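Local coordinates for ferric vibriobactin ABC transporter, periplasmic ferric vibriobactin-binding protein (Vibrio cholerae, PDB 3R5T), which binds ferric vibriobactin in the periplasm and probably delivers it to an ABC transporter for iron uptake, at residues E137-A140 against E141-I144; H186-L189 against L190-V193; Q239-A242 against F243-D246; I278-S281 against L282-R285. One frame throughout, in Å; residues are numbered along the deposited sequence. Where two conformers were deposited one is given.

Interaction 1 (E137-A140 against E141-I144); sequences EEQA and ERTI
Q139 and R142 lie side by side and point the same way. Their flat ends are turned almost square to each other, with amide and guanidinium planes 86° apart. OE1 of Q139 is 3.9 Å from NH2 of R142. R142 has two conformers; in the one described, the guanidinium turns back along the helix because the chain bends at chi3 (54°). One face of it then lies over O of E138, offset toward the rim. OE1 of E138 is 4.3 Å from NH1 of R142, too far for a salt bridge. These are the first turns of helix 137-155, the long helix that connects the two lobes in this family. One turn on from Q139, T143 turns its hydroxyl back to the earlier carbonyl. OG1 sits beside its own backbone N (chi1 -60°) and donates to O of Q139 at 2.8 Å. N of T143 donates to the same oxygen at 2.9 Å, from the other face of the carbonyl plane. I144 lays CG1 against O of A140 at 3.2 Å, and its side chain also packs on Q124 and Q128 of helix 123-134. OE2 of E137 makes a salt bridge with NH1 of R7.

Interaction 2 (H186-L189 against L190-V193); sequences HAQL and LQSV
At the C-terminal end of helix 185-192, a short helix of the C-terminal lobe, N of L190 bonds to O of H186 and N of Q191 to O of A187, then the backbone tightens: N of V193 bonds to O of L190, three residues back. N of S192 donates to O of Q188 at 3.0 Å and weakly to O of L189. A chi1 of 76° tucks OG of S192 between its backbone N and C, and OG donates to O of L189 at 2.6 Å. Q188 and Q191, the latter in one of two conformers, cross at a slant with amide planes 23° apart. NE2 of Q191 comes within 3.6 Å of CB of A187 and bonds weakly to O of A182. Water 1 donates to OE1 of Q188 at 2.9 Å and weakly to OE1 of Q191. NE2 of Q188 bonds to O of Q183. L189 meets helix 272-286 and F147, and L190 lies on F231. H186 is edge-to-face with F214, and its NE2 bonds to O of S267. The side chain of H186 is about 6 Å from the bound vibriobactin. O of L189 gets only a weak bond from N of S192, so the hydroxyl is its stronger donor here.

Interaction 3 (Q239-A242 against F243-D246); sequences QAQA and FLHD
The C-terminal end of helix 237-244 is closed here by a histidine that bonds to the last turn through both its backbone and its ring. H245 is the first residue to leave helical angles. Its N donates to O of Q241 at 3.0 Å. Its ring atom ND1 donates to the same oxygen, also at 3.0 Å but less directly, with a C=O...N angle of 133°. The two donors come from opposite faces of the carbonyl plane. The ring swings back over the turn because CG lies beside the backbone N (chi1 -70°), and O of Q241 then sits at the ring edge, slightly out of its plane. The side chain of Q241 runs alongside both L244 and H245. Its bend at chi2 brings OE1 to 3.4 Å from CD1 of L244 and to 3.6 Å from CE1 of H245. The amide and ring planes are 62° apart, and NE2 of Q241 is bonded to O of D237. Water 2 bridges O of Q239 and N of F243. The ring of F243 packs into the domain core, edge-to-face with Y170 and against T230 and L232 of strand 229-233. D246 follows, its OD2 bonded to the hydroxyls of Y219 and Y170. The bond from ND1 to a backbone carbonyl is consistent with a proton on ND1, and the carbonyl of Q241 gains a second donor just where the helix stops.

Interaction 4 (I278-S281 against L282-R285); sequences IINS and LLRR
Apolar contact across the turn is made by I279 and L282, whose side chains cross at a slant. CD1 of I279 is 4.1 Å from CD1 of L282. CG of L283 lies instead against the backbone carbonyl of I279, 3.7 Å from its O. I279 and L283 also reach V154 of helix 137-155, and I278 reaches L263 of strand 260-264.

Among the hydrogen bonds, the carbonyl of I278 receives two donors. OG of S281 bonds to it at 2.7 Å and N of L282 at 3.1 Å. A chi1 of 79° places the hydroxyl of S281 between its own N and C, facing back up the helix. N of L283, R284 and R285 continue the regular pattern to O of I279, N280 and S281.

The polar pair is N280 and R284. The extended chain of R284 carries its guanidinium back over N280, with CB of N280 against one face and 3.8 Å from NH2. Amide and guanidinium planes stand 69° apart. Water 3 joins them, accepting from ND2 of N280 at 3.0 Å and from NH2 of R284 at 2.9 Å. It lies at the guanidinium edge, in its plane. OD1 of N280 accepts from N of M296. R285 leads away to a salt bridge with D237.

This is an amphipathic helix of the C-terminal lobe, its apolar residues facing helices 137-155 and 185-192 and strand 260-264, with R284 on the exposed side.

Overall arrangement
Interactions 2 and 4 are the pair that touch, with centres 13 Å apart. CD1 of L189 meets CD1 of I279 at 3.9 Å, and CG2 of V193 meets CD1 of L282 at 3.9 Å. Helix 137-155, which starts with interaction 1, runs on to pack against both through residues beyond it. Interaction 1 itself stays about 10 Å from interaction 2 at the nearest atoms. Interaction 3 lies on the opposite side of the chain's centre from interaction 1, their centres 39 Å apart. R285 of interaction 4 reaches D237 on the helix of interaction 3. Interaction 2 is nearest the ligand: the side chain of H186 is about 6 Å from vibriobactin and about 10 Å from the iron(III) ion.

Interaction 1 (E137-A140 against E141-I144)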
loop_
_atom_site.group_PDB
_atom_site.type_symbol
_atom_site.label_atom_id
_atom_site.label_comp_id
_atom_site.label_asym_id
_atom_site.label_seq_id
_atom_site.Cartn_x
_atom_site.Cartn_y
_atom_site.Cartn_z
ATOM N N GLU A 137 -14.678 10.938 9.015
ATOM C CA GLU A 137 -14.396 10.018 10.124
ATOM C C GLU A 137 -15.426 8.888 10.222
ATOM O O GLU A 137 -15.071 7.738 10.501
ATOM C CB GLU A 137 -14.285 10.785 11.451
ATOM C CG GLU A 137 -13.198 11.862 11.431
ATOM C CD GLU A 137 -13.714 13.258 11.052
ATOM O OE1 GLU A 137 -14.780 13.368 10.408
ATOM O OE2 GLU A 137 -13.030 14.245 11.401
ATOM N N GLU A 138 -16.695 9.208 9.972
ATOM C CA GLU A 138 -17.748 8.191 10.029
ATOM C C GLU A 138 -17.469 7.113 9.002
ATOM O O GLU A 138 -17.510 5.916 9.308
ATOM C CB GLU A 138 -19.124 8.788 9.730
ATOM C CG GLU A 138 -19.716 9.655 10.813
ATOM C CD GLU A 138 -21.226 9.794 10.669
ATOM O OE1 GLU A 138 -21.861 8.842 10.169
ATOM O OE2 GLU A 138 -21.782 10.838 11.073
ATOM N N GLN A 139 -17.220 7.548 7.770
ATOM C CA GLN A 139 -16.956 6.625 6.680
ATOM C C GLN A 139 -15.720 5.805 6.936
ATOM O O GLN A 139 -15.716 4.597 6.703
ATOM C CB GLN A 139 -16.764 7.393 5.362
ATOM C CG GLN A 139 -18.050 7.916 4.750
ATOM C CD GLN A 139 -18.657 9.082 5.517
ATOM O OE1 GLN A 139 -19.870 9.319 5.450
ATOM N NE2 GLN A 139 -17.827 9.810 6.252
ATOM N N ALA A 140 -14.647 6.451 7.357
ATOM C CA ALA A 140 -13.394 5.743 7.569
ATOM C C ALA A 140 -13.561 4.725 8.686
ATOM O O ALA A 140 -13.173 3.562 8.550
ATOM C CB ALA A 140 -12.288 6.719 7.918
ATOM N N GLU A 141 -14.169 5.151 9.789
ATOM C CA GLU A 141 -14.314 4.255 10.922
ATOM C C GLU A 141 -15.149 3.025 10.565
ATOM O O GLU A 141 -14.826 1.901 10.953
ATOM C CB GLU A 141 -14.895 4.999 12.145
ATOM C CG GLU A 141 -14.757 4.209 13.484
ATOM C CD GLU A 141 -14.865 5.072 14.741
ATOM O OE1 GLU A 141 -13.882 5.776 15.115
ATOM O OE2 GLU A 141 -15.926 5.026 15.364
ATOM N N ARG A 142 -16.231 3.239 9.823
ATOM C CA ARG A 142 -17.097 2.147 9.388
ATOM C C ARG A 142 -16.340 1.186 8.477
ATOM O O ARG A 142 -16.393 -0.034 8.646
ATOM C CB ARG A 142 -18.313 2.709 8.654
ATOM C CG ARG A 142 -19.217 1.662 8.030
ATOM C CD ARG A 142 -20.602 2.222 7.739
ATOM N NE ARG A 142 -20.575 3.438 6.928
ATOM C CZ ARG A 142 -20.831 4.659 7.392
ATOM N NH1 ARG A 142 -21.130 4.839 8.671
ATOM N NH2 ARG A 142 -20.788 5.703 6.573
ATOM N N THR A 143 -15.659 1.756 7.491
ATOM C CA THR A 143 -14.875 0.950 6.545
ATOM C C THR A 143 -13.822 0.087 7.247
ATOM O O THR A 143 -13.680 -1.114 6.967
ATOM C CB THR A 143 -14.211 1.856 5.500
ATOM O OG1 THR A 143 -15.225 2.567 4.780
ATOM C CG2 THR A 143 -13.377 1.035 4.506
ATOM N N ILE A 144 -13.084 0.706 8.158
ATOM C CA ILE A 144 -12.052 0.015 8.919
ATOM C C ILE A 144 -12.662 -1.067 9.805
ATOM O O ILE A 144 -12.181 -2.201 9.844
ATOM C CB ILE A 144 -11.242 1.023 9.770
ATOM C CG1 ILE A 144 -10.434 1.938 8.843
ATOM C CG2 ILE A 144 -10.331 0.317 10.769
ATOM C CD1 ILE A 144 -9.960 3.169 9.559
#

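Interaction 2 (H186-L189 against L190-V193)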
loop_
_atom_site.group_PDB
_atom_site.type_symbol
_atom_site.label_atom_id
_atom_site.label_comp_id
_atom_site.label_asym_id
_atom_site.label_seq_id
_atom_site.Cartn_x
_atom_site.Cartn_y
_atom_site.Cartn_z
ATOM N N HIS A 186 2.011 -4.026 4.178
ATOM C CA HIS A 186 2.014 -5.428 3.780
ATOM C C HIS A 186 2.165 -6.368 4.973
ATOM O O HIS A 186 1.421 -7.328 5.102
ATOM C CB HIS A 186 3.170 -5.695 2.811
ATOM C CG HIS A 186 3.019 -5.049 1.477
ATOM N ND1 HIS A 186 3.299 -3.718 1.261
ATOM C CD2 HIS A 186 2.703 -5.573 0.270
ATOM C CE1 HIS A 186 3.132 -3.439 -0.025
ATOM N NE2 HIS A 186 2.757 -4.546 -0.646
ATOM N N ALA A 187 3.190 -6.142 5.781
ATOM C CA ALA A 187 3.431 -6.993 6.941
ATOM C C ALA A 187 2.235 -6.969 7.882
ATOM O O ALA A 187 1.792 -8.018 8.340
ATOM C CB ALA A 187 4.670 -6.538 7.678
ATOM N N GLN A 188 1.692 -5.776 8.129
ATOM C CA GLN A 188 0.608 -5.662 9.109
ATOM C C GLN A 188 -0.673 -6.325 8.601
ATOM O O GLN A 188 -1.412 -6.927 9.377
ATOM C CB GLN A 188 0.394 -4.200 9.516
ATOM C CG GLN A 188 1.648 -3.588 10.177
ATOM C CD GLN A 188 1.374 -2.313 10.962
ATOM O OE1 GLN A 188 0.711 -2.350 12.006
ATOM N NE2 GLN A 188 1.908 -1.177 10.480
ATOM N N LEU A 189 -0.921 -6.247 7.296
ATOM C CA LEU A 189 -2.065 -6.940 6.715
ATOM C C LEU A 189 -1.964 -8.447 6.948
ATOM O O LEU A 189 -2.909 -9.091 7.428
ATOM C CB LEU A 189 -2.181 -6.642 5.216
ATOM C CG LEU A 189 -3.261 -7.451 4.481
ATOM C CD1 LEU A 189 -4.666 -7.091 4.931
ATOM C CD2 LEU A 189 -3.155 -7.228 2.998
ATOM N N LEU A 190 -0.811 -9.024 6.646
ATOM C CA LEU A 190 -0.660 -10.463 6.856
ATOM C C LEU A 190 -0.731 -10.853 8.337
ATOM O O LEU A 190 -1.328 -11.876 8.691
ATOM C CB LEU A 190 0.624 -10.981 6.193
ATOM C CG LEU A 190 0.448 -11.579 4.790
ATOM C CD1 LEU A 190 -0.430 -10.744 3.881
ATOM C CD2 LEU A 190 1.795 -11.870 4.145
ATOM N N GLN A 191 -0.112 -10.043 9.193
ATOM C CA GLN A 191 -0.165 -10.270 10.637
ATOM C C GLN A 191 -1.609 -10.358 11.120
ATOM O O GLN A 191 -1.929 -11.156 12.017
ATOM C CB GLN A 191 0.523 -9.128 11.387
ATOM C CG GLN A 191 2.021 -9.017 11.211
ATOM C CD GLN A 191 2.548 -7.694 11.744
ATOM O OE1 GLN A 191 2.028 -7.161 12.731
ATOM N NE2 GLN A 191 3.572 -7.149 11.086
ATOM N N SER A 192 -2.473 -9.519 10.540
ATOM C CA SER A 192 -3.870 -9.432 10.984
ATOM C C SER A 192 -4.676 -10.704 10.749
ATOM O O SER A 192 -5.682 -10.923 11.428
ATOM C CB SER A 192 -4.588 -8.224 10.374
ATOM O OG SER A 192 -4.925 -8.441 9.017
ATOM N N VAL A 193 -4.244 -11.536 9.802
ATOM C CA VAL A 193 -4.888 -12.829 9.614
ATOM C C VAL A 193 -4.059 -13.994 10.155
ATOM O O VAL A 193 -4.269 -15.141 9.763
ATOM C CB VAL A 193 -5.278 -13.068 8.153
ATOM C CG1 VAL A 193 -6.335 -12.044 7.726
ATOM C CG2 VAL A 193 -4.049 -13.003 7.241
HETATM O O HOH W 1 -0.356 -4.684 13.342
#

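Interaction 3 (Q239-A242 against F243-D246)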
loop_
_atom_site.group_PDB
_atom_site.type_symbol
_atom_site.label_atom_id
_atom_site.label_comp_id
_atom_site.label_asym_id
_atom_site.label_seq_id
_atom_site.Cartn_x
_atom_site.Cartn_y
_atom_site.Cartn_z
ATOM N N GLN A 239 4.192 -16.552 -11.564
ATOM C CA GLN A 239 5.305 -15.623 -11.645
ATOM C C GLN A 239 6.343 -15.881 -10.555
ATOM O O GLN A 239 7.551 -15.735 -10.787
ATOM C CB GLN A 239 4.783 -14.196 -11.580
ATOM C CG GLN A 239 4.168 -13.731 -12.904
ATOM C CD GLN A 239 3.437 -12.424 -12.785
ATOM O OE1 GLN A 239 3.016 -12.029 -11.696
ATOM N NE2 GLN A 239 3.264 -11.738 -13.912
ATOM N N ALA A 240 5.871 -16.292 -9.382
ATOM C CA ALA A 240 6.751 -16.623 -8.264
ATOM C C ALA A 240 7.672 -17.806 -8.562
ATOM O O ALA A 240 8.655 -18.022 -7.853
ATOM C CB ALA A 240 5.924 -16.915 -7.030
ATOM N N GLN A 241 7.347 -18.582 -9.590
ATOM C CA GLN A 241 8.182 -19.727 -9.961
ATOM C C GLN A 241 9.626 -19.312 -10.227
ATOM O O GLN A 241 10.550 -20.089 -10.014
ATOM C CB GLN A 241 7.610 -20.458 -11.177
ATOM C CG GLN A 241 6.274 -21.127 -10.913
ATOM C CD GLN A 241 6.286 -21.982 -9.659
ATOM O OE1 GLN A 241 7.128 -22.869 -9.504
ATOM N NE2 GLN A 241 5.343 -21.724 -8.758
ATOM N N ALA A 242 9.824 -18.081 -10.680
ATOM C CA ALA A 242 11.172 -17.620 -10.998
ATOM C C ALA A 242 12.020 -17.541 -9.720
ATOM O O ALA A 242 13.200 -17.901 -9.730
ATOM C CB ALA A 242 11.126 -16.274 -11.703
ATOM N N PHE A 243 11.405 -17.078 -8.633
ATOM C CA PHE A 243 12.044 -17.057 -7.319
ATOM C C PHE A 243 12.403 -18.478 -6.886
ATOM O O PHE A 243 13.544 -18.757 -6.513
ATOM C CB PHE A 243 11.109 -16.412 -6.294
ATOM C CG PHE A 243 11.722 -16.215 -4.941
ATOM C CD1 PHE A 243 11.558 -17.161 -3.931
ATOM C CD2 PHE A 243 12.424 -15.046 -4.652
ATOM C CE1 PHE A 243 12.103 -16.964 -2.683
ATOM C CE2 PHE A 243 12.967 -14.839 -3.400
ATOM C CZ PHE A 243 12.803 -15.798 -2.400
ATOM N N LEU A 244 11.425 -19.374 -6.956
ATOM C CA LEU A 244 11.599 -20.767 -6.548
ATOM C C LEU A 244 12.742 -21.462 -7.276
ATOM O O LEU A 244 13.418 -22.322 -6.706
ATOM C CB LEU A 244 10.317 -21.538 -6.825
ATOM C CG LEU A 244 9.240 -21.595 -5.760
ATOM C CD1 LEU A 244 7.870 -21.617 -6.421
ATOM C CD2 LEU A 244 9.453 -22.814 -4.830
ATOM N N HIS A 245 12.947 -21.100 -8.536
ATOM C CA HIS A 245 13.949 -21.769 -9.360
ATOM C C HIS A 245 15.261 -21.002 -9.479
ATOM O O HIS A 245 16.148 -21.408 -10.219
ATOM C CB HIS A 245 13.385 -22.094 -10.748
ATOM C CG HIS A 245 12.353 -23.178 -10.731
ATOM N ND1 HIS A 245 11.000 -22.918 -10.725
ATOM C CD2 HIS A 245 12.478 -24.526 -10.692
ATOM C CE1 HIS A 245 10.335 -24.058 -10.692
ATOM N NE2 HIS A 245 11.208 -25.050 -10.671
ATOM N N ASP A 246 15.390 -19.903 -8.745
ATOM C CA ASP A 246 16.640 -19.158 -8.735
ATOM C C ASP A 246 17.687 -20.032 -8.049
ATOM O O ASP A 246 17.580 -20.290 -6.860
ATOM C CB ASP A 246 16.454 -17.848 -7.972
ATOM C CG ASP A 246 17.719 -17.014 -7.905
ATOM O OD1 ASP A 246 18.819 -17.561 -8.110
ATOM O OD2 ASP A 246 17.610 -15.801 -7.630
HETATM O O HOH W 2 9.749 -14.859 -9.338
#

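Interaction 4 (I278-S281 against L282-R285)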
loop_
_atom_site.group_PDB
_atom_site.type_symbol
_atom_site.label_atom_id
_atom_site.label_comp_id
_atom_site.label_asym_id
_atom_site.label_seq_id
_atom_site.Cartn_x
_atom_site.Cartn_y
_atom_site.Cartn_z
ATOM N N ILE A 278 -5.736 -9.806 -1.755
ATOM C CA ILE A 278 -4.728 -10.584 -1.037
ATOM C C ILE A 278 -5.337 -11.564 -0.030
ATOM O O ILE A 278 -4.970 -12.738 -0.003
ATOM C CB ILE A 278 -3.709 -9.672 -0.337
ATOM C CG1 ILE A 278 -2.925 -8.878 -1.379
ATOM C CG2 ILE A 278 -2.775 -10.482 0.548
ATOM C CD1 ILE A 278 -2.127 -7.679 -0.840
ATOM N N ILE A 279 -6.265 -11.091 0.793
ATOM C CA ILE A 279 -6.932 -11.956 1.747
ATOM C C ILE A 279 -7.725 -13.038 1.027
ATOM O O ILE A 279 -7.706 -14.200 1.447
ATOM C CB ILE A 279 -7.838 -11.132 2.689
ATOM C CG1 ILE A 279 -6.985 -10.128 3.477
ATOM C CG2 ILE A 279 -8.610 -12.032 3.650
ATOM C CD1 ILE A 279 -5.701 -10.708 4.056
ATOM N N ASN A 280 -8.399 -12.678 -0.066
ATOM C CA ASN A 280 -9.108 -13.680 -0.868
ATOM C C ASN A 280 -8.150 -14.779 -1.314
ATOM O O ASN A 280 -8.502 -15.958 -1.288
ATOM C CB ASN A 280 -9.781 -13.053 -2.092
ATOM C CG ASN A 280 -11.068 -12.308 -1.753
ATOM O OD1 ASN A 280 -11.603 -12.405 -0.642
ATOM N ND2 ASN A 280 -11.577 -11.551 -2.730
ATOM N N SER A 281 -6.938 -14.402 -1.715
ATOM C CA SER A 281 -5.972 -15.394 -2.194
ATOM C C SER A 281 -5.549 -16.320 -1.060
ATOM O O SER A 281 -5.310 -17.509 -1.271
ATOM C CB SER A 281 -4.747 -14.733 -2.853
ATOM O OG SER A 281 -3.812 -14.246 -1.899
ATOM N N LEU A 282 -5.479 -15.780 0.149
ATOM C CA LEU A 282 -5.100 -16.586 1.301
ATOM C C LEU A 282 -6.204 -17.585 1.655
ATOM O O LEU A 282 -5.917 -18.736 1.994
ATOM C CB LEU A 282 -4.764 -15.692 2.496
ATOM C CG LEU A 282 -3.561 -14.762 2.292
ATOM C CD1 LEU A 282 -3.326 -14.013 3.573
ATOM C CD2 LEU A 282 -2.313 -15.544 1.884
ATOM N N LEU A 283 -7.460 -17.149 1.549
ATOM C CA LEU A 283 -8.604 -18.029 1.772
ATOM C C LEU A 283 -8.598 -19.194 0.791
ATOM O O LEU A 283 -8.800 -20.352 1.173
ATOM C CB LEU A 283 -9.918 -17.263 1.643
ATOM C CG LEU A 283 -10.343 -16.415 2.844
ATOM C CD1 LEU A 283 -11.450 -15.433 2.462
ATOM C CD2 LEU A 283 -10.784 -17.310 3.987
ATOM N N ARG A 284 -8.382 -18.885 -0.479
ATOM C CA ARG A 284 -8.384 -19.910 -1.516
ATOM C C ARG A 284 -7.300 -20.953 -1.287
ATOM O O ARG A 284 -7.524 -22.146 -1.518
ATOM C CB ARG A 284 -8.204 -19.281 -2.903
ATOM C CG ARG A 284 -9.438 -18.570 -3.430
ATOM C CD ARG A 284 -9.198 -17.985 -4.819
ATOM N NE ARG A 284 -10.102 -16.869 -5.067
ATOM C CZ ARG A 284 -9.725 -15.599 -5.162
ATOM N NH1 ARG A 284 -8.441 -15.262 -5.073
ATOM N NH2 ARG A 284 -10.640 -14.668 -5.378
ATOM N N ARG A 285 -6.121 -20.519 -0.851
ATOM C CA ARG A 285 -5.027 -21.468 -0.677
ATOM C C ARG A 285 -5.003 -22.159 0.678
ATOM O O ARG A 285 -4.664 -23.337 0.757
ATOM C CB ARG A 285 -3.652 -20.848 -0.958
ATOM C CG ARG A 285 -2.548 -21.910 -0.904
ATOM C CD ARG A 285 -1.193 -21.397 -1.329
ATOM N NE ARG A 285 -0.997 -21.417 -2.777
ATOM C CZ ARG A 285 -0.581 -22.464 -3.490
ATOM N NH1 ARG A 285 -0.331 -23.638 -2.926
ATOM N NH2 ARG A 285 -0.425 -22.328 -4.796
HETATM O O HOH W 3 -10.079 -11.804 -5.338
#